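Local coordinates for protein giardin subunit alpha-1 (PDB 4EVF) that binds calcium and phosphatidylserine-containing membranes as an annexin, and is involved in attachment of the parasite Giardia to the intestinal mucosa, at residues 25-30 with 289-294; 61-66 with 279-284; 234-239 with 264-269. All coordinates share one frame; numbering follows the deposited sequence.

Overall arrangement
Near the N terminus, 25-30 at the end of helix 20-28 meets 289-294 at the end of helix 284-292, so interaction 1 closes a loop over nearly the whole chain. Interaction 2 is nested inside it: 61-66, the start of helix 62-70, meets the 279-284 connection. Both tie the predicted first annexin repeat to the predicted fourth. Interaction 3, nested inside both, joins 234-239 and 264-269 within the predicted fourth repeat. The three touch: L291 CD1 lies 3.6 Å from L66 CD2 between interactions 1 and 2, W292 packs on I235 between 1 and 3, and C279 and F280 reach C239 between 2 and 3.

Interaction 1: 25-30 with 289-294; sequences FIASEY and RTLWRV
F25 and S28 on the last turns of helix 20-28 lie against T290 and L291 near the end of helix 284-292, the backbones coming closest at S28 and L291, whose CA atoms are 4.8 Å apart. T290 drives its methyl into the other helix: CG2, anti to its own backbone N (the OG1 branch has chi1 -57°), ends 3.3 Å from F25 CA. The same methyl lies at the edge of the F25 ring, near its plane, and the two side chains cross at about a right angle. The other branch, OG1, turns back to bond P286 O in its own helix. Of F25 and S28, it is S28 that points across, presenting CB to the T290 carbonyl and to L291 CA. Its hydroxyl donates to F25 O one turn back (S28 OG to F25 O 2.6 Å). A27 CB and L291 CD2 add a looser apolar touch.

The helix of 289-294 closes in a Schellman motif with R293 at positive phi, and the R293 side chain then runs extended from CG to NE. Its NH2 gives a fairly straight bond (162°) to S28 O, 3.0 Å away, in the plane of both guanidinium and carbonyl. One water joins S28 O to L291 O; a second donates to S28 OG and E29 OE1, with a weak bond from R293 NE.

This junction ties the predicted first annexin repeat to the predicted fourth. L291 continues onto L66 and L70 of helix 62-70, A27 also meets R35 of helix 32-46, and I26 turns to helix 4-16.

Interaction 2: 61-66 with 279-284; sequences GSEESL and CFDKRM
E63 in the first turn of helix 62-70 lies against R283 and M284, where a capped turn leads into helix 284-292. The E63 chain bends at chi2 (87°), and its carboxylate stacks on the R283 guanidinium with the planes 11° apart. E63 OE1 sits over one face, 3.4 Å from R283 NH1, so the salt bridge rests on charge alone: no N-H points at the oxygen. The N-H groups serve others, NH1 bonding G60 O and NH2 forming a salt bridge with E20. R283 CD lies against the flat of the E63 carboxylate, 3.5 Å from E63 CD.

The turn is an N-terminal helix cap, D281 OD1 accepting from M284 N at 2.9 Å and 169°, and more weakly from R283 N. It stands in the loop between two helices of the predicted fourth annexin repeat, while E63 belongs to the predicted first. E63 OE2 comes within 3.9 Å of D281 OD1, a like-charged pair whose repulsion the nearby arginine and helix start may ease. M284, bent at chi2 and chi3, brings its CE methyl to E63 CD (3.6 Å) and S62 CB (3.7 Å). Beyond them, E245 of helix 245-255 touches both E63 and M284.

Interaction 3: 234-239 with 264-269; sequences LINCAC and HAYKIY
N236 on helix 227-240 meets two tyrosines of 264-269: Y266, through a hydrogen bond at ND2, and Y269, by lying over its ring. Its ND2 donates to Y266 OH at 3.0 Å, nearly straight at 174° and with the oxygen in the amide plane. The amide and the Y266 ring are inclined at 63°, and the two side chains cross at about a right angle. Against Y269 the same amide lies almost flat, 16° from the ring plane, with N236 CG 3.7 Å from Y269 CG. N236 CB sits over that ring face, 4.2 Å from its centroid, as a CH-pi contact. N236 CG is anti to the backbone N, which puts CG on the tyrosine side.

The Y266 ring also meets the helix backbone: N236 N lies at its edge, in plane, and I235 CG2 approaches CE1 obliquely at 4.1 Å. Y269 CB packs over one face of Y266, and the other face of the Y269 ring is covered at its centre by I268 CG1. The Y266 hydroxyl has a second partner in D275, so it links helices 227-240 and 272-279 and is fixed from both.

Within the predicted fourth annexin repeat, this contact lays the 264-269 turn against helix 227-240. I235 and Y266 share M272 of helix 272-279, I235 further meets M248 and I251 of helix 245-255, and Y269 reaches F222 of helix 211-225.

Interaction 1: 25-30 with 289-294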
loop_
_atom_site.group_PDB
_atom_site.type_symbol
_atom_site.label_atom_id
_atom_site.label_comp_id
_atom_site.label_asym_id
_atom_site.label_seq_id
_atom_site.Cartn_x
_atom_site.Cartn_y
_atom_site.Cartn_z
ATOM N N PHE A 25 6.081 12.321 14.384
ATOM C CA PHE A 25 7.463 12.620 14.031
ATOM C C PHE A 25 8.410 11.500 14.460
ATOM O O PHE A 25 9.310 11.107 13.706
ATOM C CB PHE A 25 7.941 13.948 14.620
ATOM C CG PHE A 25 9.396 14.216 14.353
ATOM C CD1 PHE A 25 9.827 14.518 13.074
ATOM C CD2 PHE A 25 10.336 14.122 15.369
ATOM C CE1 PHE A 25 11.168 14.739 12.813
ATOM C CE2 PHE A 25 11.675 14.346 15.118
ATOM C CZ PHE A 25 12.093 14.654 13.838
ATOM N N ILE A 26 8.217 11.012 15.681
ATOM C CA ILE A 26 9.026 9.906 16.187
ATOM C C ILE A 26 8.794 8.663 15.343
ATOM O O ILE A 26 9.735 7.967 14.973
ATOM C CB ILE A 26 8.712 9.590 17.659
ATOM C CG1 ILE A 26 9.114 10.769 18.553
ATOM C CG2 ILE A 26 9.445 8.331 18.085
ATOM C CD1 ILE A 26 8.429 10.783 19.898
ATOM N N ALA A 27 7.534 8.380 15.026
ATOM C CA ALA A 27 7.237 7.214 14.209
ATOM C C ALA A 27 7.925 7.332 12.852
ATOM O O ALA A 27 8.383 6.334 12.298
ATOM C CB ALA A 27 5.737 7.036 14.048
ATOM N N SER A 28 8.011 8.560 12.336
ATOM C CA SER A 28 8.515 8.815 10.985
ATOM C C SER A 28 10.023 8.588 10.888
ATOM O O SER A 28 10.572 8.407 9.803
ATOM C CB SER A 28 8.201 10.253 10.576
ATOM O OG SER A 28 9.153 11.165 11.104
ATOM N N GLU A 29 10.684 8.613 12.039
ATOM C CA GLU A 29 12.134 8.502 12.112
ATOM C C GLU A 29 12.637 7.068 11.948
ATOM O O GLU A 29 13.830 6.849 11.737
ATOM C CB GLU A 29 12.605 9.038 13.463
ATOM C CG GLU A 29 12.460 10.527 13.626
ATOM C CD GLU A 29 13.455 11.266 12.771
ATOM O OE1 GLU A 29 13.154 11.521 11.586
ATOM O OE2 GLU A 29 14.556 11.566 13.277
ATOM N N TYR A 30 11.727 6.104 12.053
ATOM C CA TYR A 30 12.091 4.698 12.208
ATOM C C TYR A 30 11.252 3.758 11.360
ATOM O O TYR A 30 10.042 3.958 11.183
ATOM C CB TYR A 30 11.948 4.287 13.671
ATOM C CG TYR A 30 12.805 5.088 14.614
ATOM C CD1 TYR A 30 14.177 4.877 14.681
ATOM C CD2 TYR A 30 12.251 6.065 15.434
ATOM C CE1 TYR A 30 14.967 5.612 15.532
ATOM C CE2 TYR A 30 13.037 6.805 16.288
ATOM C CZ TYR A 30 14.397 6.566 16.334
ATOM O OH TYR A 30 15.194 7.289 17.184
ATOM N N ARG A 289 2.033 14.834 6.499
ATOM C CA ARG A 289 3.233 15.474 6.009
ATOM C C ARG A 289 4.472 15.080 6.842
ATOM O O ARG A 289 5.518 14.946 6.324
ATOM C CB ARG A 289 3.118 16.997 5.900
ATOM C CG ARG A 289 2.245 17.527 4.777
ATOM C CD ARG A 289 2.146 19.038 4.801
ATOM N NE ARG A 289 3.240 19.595 4.060
ATOM C CZ ARG A 289 3.391 20.864 3.740
ATOM N NH1 ARG A 289 2.499 21.745 4.067
ATOM N NH2 ARG A 289 4.431 21.234 3.057
ATOM N N THR A 290 4.322 14.905 8.126
ATOM C CA THR A 290 5.423 14.440 8.968
ATOM C C THR A 290 5.854 13.028 8.545
ATOM O O THR A 290 7.034 12.772 8.268
ATOM C CB THR A 290 5.033 14.432 10.455
ATOM O OG1 THR A 290 4.602 15.741 10.851
ATOM C CG2 THR A 290 6.218 14.013 11.317
ATOM N N LEU A 291 4.888 12.120 8.484
ATOM C CA LEU A 291 5.166 10.718 8.172
ATOM C C LEU A 291 5.754 10.516 6.782
ATOM O O LEU A 291 6.590 9.631 6.594
ATOM C CB LEU A 291 3.923 9.847 8.372
ATOM C CG LEU A 291 3.372 9.782 9.803
ATOM C CD1 LEU A 291 1.939 9.256 9.836
ATOM C CD2 LEU A 291 4.288 8.928 10.696
ATOM N N TRP A 292 5.333 11.338 5.816
ATOM C CA TRP A 292 5.789 11.196 4.435
ATOM C C TRP A 292 7.014 12.055 4.138
ATOM O O TRP A 292 7.558 12.019 3.040
ATOM C CB TRP A 292 4.653 11.465 3.440
ATOM C CG TRP A 292 3.674 10.347 3.405
ATOM C CD1 TRP A 292 2.455 10.297 4.025
ATOM C CD2 TRP A 292 3.848 9.084 2.754
ATOM N NE1 TRP A 292 1.857 9.083 3.781
ATOM C CE2 TRP A 292 2.686 8.326 2.994
ATOM C CE3 TRP A 292 4.868 8.530 1.965
ATOM C CZ2 TRP A 292 2.517 7.038 2.492
ATOM C CZ3 TRP A 292 4.697 7.247 1.463
ATOM C CH2 TRP A 292 3.530 6.516 1.732
ATOM N N ARG A 293 7.458 12.792 5.150
ATOM C CA ARG A 293 8.660 13.618 5.076
ATOM C C ARG A 293 8.557 14.704 4.014
ATOM O O ARG A 293 9.473 14.909 3.220
ATOM C CB ARG A 293 9.917 12.762 4.872
ATOM C CG ARG A 293 10.289 11.960 6.100
ATOM C CD ARG A 293 11.638 11.259 5.935
ATOM N NE ARG A 293 11.835 10.273 6.988
ATOM C CZ ARG A 293 12.801 9.358 6.984
ATOM N NH1 ARG A 293 13.663 9.301 5.976
ATOM N NH2 ARG A 293 12.902 8.493 7.985
ATOM N N VAL A 294 7.444 15.405 4.022
ATOM C CA VAL A 294 7.285 16.523 3.152
ATOM C C VAL A 294 6.673 17.719 3.919
ATOM O O VAL A 294 5.688 18.264 3.500
ATOM C CB VAL A 294 6.496 16.184 1.876
ATOM C CG1 VAL A 294 7.223 15.117 1.119
ATOM C CG2 VAL A 294 5.143 15.693 2.157
HETATM O O HOH W 1 8.557 8.016 7.706
HETATM O O HOH W 2 11.486 11.623 9.730
#

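Interaction 2: 61-66 with 279-284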
loop_
_atom_site.group_PDB
_atom_site.type_symbol
_atom_site.label_atom_id
_atom_site.label_comp_id
_atom_site.label_asym_id
_atom_site.label_seq_id
_atom_site.Cartn_x
_atom_site.Cartn_y
_atom_site.Cartn_z
ATOM N N GLY A 61 -10.506 9.110 15.724
ATOM C CA GLY A 61 -10.598 9.442 14.332
ATOM C C GLY A 61 -9.457 8.718 13.666
ATOM O O GLY A 61 -8.742 7.956 14.316
ATOM N N SER A 62 -9.322 8.905 12.370
ATOM C CA SER A 62 -8.299 8.206 11.599
ATOM C C SER A 62 -6.891 8.546 12.064
ATOM O O SER A 62 -5.964 7.769 11.832
ATOM C CB SER A 62 -8.449 8.494 10.102
ATOM O OG SER A 62 -9.558 7.807 9.555
ATOM N N GLU A 63 -6.740 9.706 12.710
ATOM C CA GLU A 63 -5.445 10.162 13.209
ATOM C C GLU A 63 -4.911 9.222 14.285
ATOM O O GLU A 63 -3.764 8.778 14.220
ATOM C CB GLU A 63 -5.535 11.582 13.785
ATOM C CG GLU A 63 -5.692 12.699 12.758
ATOM C CD GLU A 63 -7.133 12.950 12.388
ATOM O OE1 GLU A 63 -7.987 12.138 12.809
ATOM O OE2 GLU A 63 -7.413 13.959 11.689
ATOM N N GLU A 64 -5.747 8.924 15.274
ATOM C CA GLU A 64 -5.332 8.041 16.357
ATOM C C GLU A 64 -5.101 6.630 15.817
ATOM O O GLU A 64 -4.097 5.998 16.127
ATOM C CB GLU A 64 -6.347 8.051 17.509
ATOM C CG GLU A 64 -7.227 6.821 17.590
ATOM C CD GLU A 64 -7.952 6.705 18.921
ATOM O OE1 GLU A 64 -8.839 5.832 19.028
ATOM O OE2 GLU A 64 -7.637 7.484 19.851
ATOM N N SER A 65 -6.017 6.160 14.979
ATOM C CA SER A 65 -5.905 4.822 14.400
ATOM C C SER A 65 -4.587 4.634 13.657
ATOM O O SER A 65 -3.914 3.611 13.832
ATOM C CB SER A 65 -7.085 4.534 13.467
ATOM O OG SER A 65 -8.285 4.417 14.207
ATOM N N LEU A 66 -4.229 5.621 12.835
ATOM C CA LEU A 66 -2.965 5.630 12.107
ATOM C C LEU A 66 -1.755 5.547 13.041
ATOM O O LEU A 66 -0.828 4.752 12.816
ATOM C CB LEU A 66 -2.865 6.874 11.220
ATOM C CG LEU A 66 -1.503 7.175 10.571
ATOM C CD1 LEU A 66 -0.958 5.971 9.818
ATOM C CD2 LEU A 66 -1.563 8.387 9.629
ATOM N N CYS A 279 -5.849 19.164 0.794
ATOM C CA CYS A 279 -6.913 18.169 0.740
ATOM C C CYS A 279 -7.322 17.585 2.087
ATOM O O CYS A 279 -8.437 17.087 2.234
ATOM C CB CYS A 279 -6.523 17.062 -0.247
ATOM S SG CYS A 279 -6.209 17.742 -1.904
ATOM N N PHE A 280 -6.428 17.669 3.069
ATOM C CA PHE A 280 -6.688 17.133 4.405
ATOM C C PHE A 280 -6.845 18.228 5.472
ATOM O O PHE A 280 -6.297 19.316 5.331
ATOM C CB PHE A 280 -5.587 16.124 4.778
ATOM C CG PHE A 280 -5.633 14.883 3.941
ATOM C CD1 PHE A 280 -6.353 13.777 4.365
ATOM C CD2 PHE A 280 -5.008 14.841 2.711
ATOM C CE1 PHE A 280 -6.431 12.641 3.582
ATOM C CE2 PHE A 280 -5.082 13.706 1.918
ATOM C CZ PHE A 280 -5.797 12.608 2.355
ATOM N N ASP A 281 -7.601 17.937 6.530
ATOM C CA ASP A 281 -7.911 18.950 7.544
ATOM C C ASP A 281 -6.739 19.311 8.451
ATOM O O ASP A 281 -5.648 18.736 8.352
ATOM C CB ASP A 281 -9.159 18.591 8.373
ATOM C CG ASP A 281 -8.907 17.484 9.399
ATOM O OD1 ASP A 281 -7.768 17.353 9.897
ATOM O OD2 ASP A 281 -9.863 16.738 9.711
ATOM N N LYS A 282 -6.995 20.275 9.335
ATOM C CA LYS A 282 -5.975 20.884 10.182
ATOM C C LYS A 282 -5.223 19.878 11.050
ATOM O O LYS A 282 -4.034 20.050 11.308
ATOM C CB LYS A 282 -6.620 21.940 11.083
ATOM C CG LYS A 282 -5.806 23.201 11.203
ATOM C CD LYS A 282 -6.607 24.320 11.844
ATOM C CE LYS A 282 -6.848 24.073 13.317
ATOM N NZ LYS A 282 -7.620 25.205 13.907
ATOM N N ARG A 283 -5.937 18.861 11.519
ATOM C CA ARG A 283 -5.369 17.817 12.377
ATOM C C ARG A 283 -4.598 16.768 11.566
ATOM O O ARG A 283 -3.416 16.520 11.814
ATOM C CB ARG A 283 -6.487 17.158 13.200
ATOM C CG ARG A 283 -6.019 16.110 14.204
ATOM C CD ARG A 283 -7.208 15.413 14.844
ATOM N NE ARG A 283 -6.818 14.373 15.797
ATOM C CZ ARG A 283 -7.645 13.429 16.237
ATOM N NH1 ARG A 283 -8.896 13.390 15.802
ATOM N NH2 ARG A 283 -7.222 12.517 17.103
ATOM N N MET A 284 -5.265 16.165 10.587
ATOM C CA MET A 284 -4.680 15.066 9.818
ATOM C C MET A 284 -3.480 15.474 8.973
ATOM O O MET A 284 -2.493 14.739 8.889
ATOM C CB MET A 284 -5.734 14.438 8.903
ATOM C CG MET A 284 -5.173 13.401 7.940
ATOM S SD MET A 284 -4.565 11.916 8.800
ATOM C CE MET A 284 -6.106 11.243 9.409
#

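Interaction 3: 234-239 with 264-269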
loop_
_atom_site.group_PDB
_atom_site.type_symbol
_atom_site.label_atom_id
_atom_site.label_comp_id
_atom_site.label_asym_id
_atom_site.label_seq_id
_atom_site.Cartn_x
_atom_site.Cartn_y
_atom_site.Cartn_z
ATOM N N LEU A 234 -1.519 6.313 -5.358
ATOM C CA LEU A 234 -2.577 6.129 -4.392
ATOM C C LEU A 234 -2.648 7.323 -3.433
ATOM O O LEU A 234 -3.722 7.702 -2.997
ATOM C CB LEU A 234 -2.387 4.801 -3.641
ATOM C CG LEU A 234 -2.616 3.466 -4.381
ATOM C CD1 LEU A 234 -2.288 2.210 -3.559
ATOM C CD2 LEU A 234 -4.008 3.367 -4.996
ATOM N N ILE A 235 -1.653 8.083 -3.234
ATOM C CA ILE A 235 -1.747 9.292 -2.400
ATOM C C ILE A 235 -2.418 10.413 -3.164
ATOM O O ILE A 235 -3.242 11.146 -2.619
ATOM C CB ILE A 235 -0.364 9.739 -1.903
ATOM C CG1 ILE A 235 0.114 8.781 -0.812
ATOM C CG2 ILE A 235 -0.390 11.171 -1.380
ATOM C CD1 ILE A 235 1.561 9.022 -0.407
ATOM N N ASN A 236 -2.084 10.520 -4.444
ATOM C CA ASN A 236 -2.741 11.490 -5.305
ATOM C C ASN A 236 -4.261 11.215 -5.412
ATOM O O ASN A 236 -5.074 12.140 -5.331
ATOM C CB ASN A 236 -2.048 11.519 -6.670
ATOM C CG ASN A 236 -2.634 12.558 -7.600
ATOM O OD1 ASN A 236 -3.338 12.217 -8.553
ATOM N ND2 ASN A 236 -2.348 13.832 -7.330
ATOM N N CYS A 237 -4.629 9.945 -5.578
ATOM C CA CYS A 237 -6.025 9.530 -5.569
ATOM C C CYS A 237 -6.708 9.987 -4.285
ATOM O O CYS A 237 -7.789 10.573 -4.330
ATOM C CB CYS A 237 -6.165 8.008 -5.723
ATOM S SG CYS A 237 -5.612 7.300 -7.308
ATOM N N ALA A 238 -6.079 9.723 -3.139
ATOM C CA ALA A 238 -6.636 10.157 -1.861
ATOM C C ALA A 238 -6.807 11.671 -1.806
ATOM O O ALA A 238 -7.795 12.176 -1.269
ATOM C CB ALA A 238 -5.754 9.676 -0.684
ATOM N N CYS A 239 -5.845 12.408 -2.338
ATOM C CA CYS A 239 -5.981 13.859 -2.324
ATOM C C CYS A 239 -7.183 14.261 -3.176
ATOM O O CYS A 239 -8.063 15.008 -2.724
ATOM C CB CYS A 239 -4.706 14.534 -2.817
ATOM S SG CYS A 239 -3.335 14.479 -1.625
ATOM N N HIS A 264 9.210 11.938 -4.447
ATOM C CA HIS A 264 9.944 12.249 -5.668
ATOM C C HIS A 264 9.165 11.787 -6.890
ATOM O O HIS A 264 9.091 12.494 -7.904
ATOM C CB HIS A 264 11.335 11.614 -5.621
ATOM C CG HIS A 264 12.134 12.026 -4.421
ATOM N ND1 HIS A 264 12.716 13.273 -4.307
ATOM C CD2 HIS A 264 12.424 11.370 -3.270
ATOM C CE1 HIS A 264 13.338 13.362 -3.144
ATOM N NE2 HIS A 264 13.179 12.220 -2.499
ATOM N N ALA A 265 8.566 10.608 -6.783
ATOM C CA ALA A 265 7.748 10.076 -7.862
ATOM C C ALA A 265 6.448 10.859 -7.977
ATOM O O ALA A 265 5.762 10.799 -8.996
ATOM C CB ALA A 265 7.454 8.605 -7.630
ATOM N N TYR A 266 6.110 11.581 -6.917
ATOM C CA TYR A 266 4.871 12.356 -6.880
ATOM C C TYR A 266 4.931 13.588 -7.789
ATOM O O TYR A 266 3.898 14.169 -8.136
ATOM C CB TYR A 266 4.545 12.779 -5.446
ATOM C CG TYR A 266 3.133 13.290 -5.293
ATOM C CD1 TYR A 266 2.091 12.419 -4.987
ATOM C CD2 TYR A 266 2.832 14.635 -5.484
ATOM C CE1 TYR A 266 0.790 12.872 -4.861
ATOM C CE2 TYR A 266 1.527 15.099 -5.356
ATOM C CZ TYR A 266 0.516 14.211 -5.050
ATOM O OH TYR A 266 -0.776 14.648 -4.912
ATOM N N LYS A 267 6.140 13.978 -8.174
ATOM C CA LYS A 267 6.346 15.193 -8.964
ATOM C C LYS A 267 5.561 15.205 -10.273
ATOM O O LYS A 267 5.279 16.275 -10.820
ATOM C CB LYS A 267 7.834 15.425 -9.223
ATOM C CG LYS A 267 8.617 15.695 -7.958
ATOM N N ILE A 268 5.197 14.028 -10.771
ATOM C CA ILE A 268 4.372 13.961 -11.973
ATOM C C ILE A 268 2.941 14.453 -11.706
ATOM O O ILE A 268 2.217 14.794 -12.636
ATOM C CB ILE A 268 4.332 12.541 -12.584
ATOM C CG1 ILE A 268 3.652 11.562 -11.634
ATOM C CG2 ILE A 268 5.738 12.063 -12.921
ATOM C CD1 ILE A 268 3.636 10.146 -12.138
ATOM N N TYR A 269 2.537 14.491 -10.443
ATOM C CA TYR A 269 1.205 14.979 -10.097
ATOM C C TYR A 269 1.265 16.402 -9.562
ATOM O O TYR A 269 0.387 17.217 -9.831
ATOM C CB TYR A 269 0.536 14.057 -9.082
ATOM C CG TYR A 269 0.593 12.608 -9.482
ATOM C CD1 TYR A 269 1.405 11.715 -8.801
ATOM C CD2 TYR A 269 -0.148 12.138 -10.560
ATOM C CE1 TYR A 269 1.476 10.389 -9.168
ATOM C CE2 TYR A 269 -0.090 10.806 -10.940
ATOM C CZ TYR A 269 0.722 9.930 -10.232
ATOM O OH TYR A 269 0.796 8.605 -10.600
#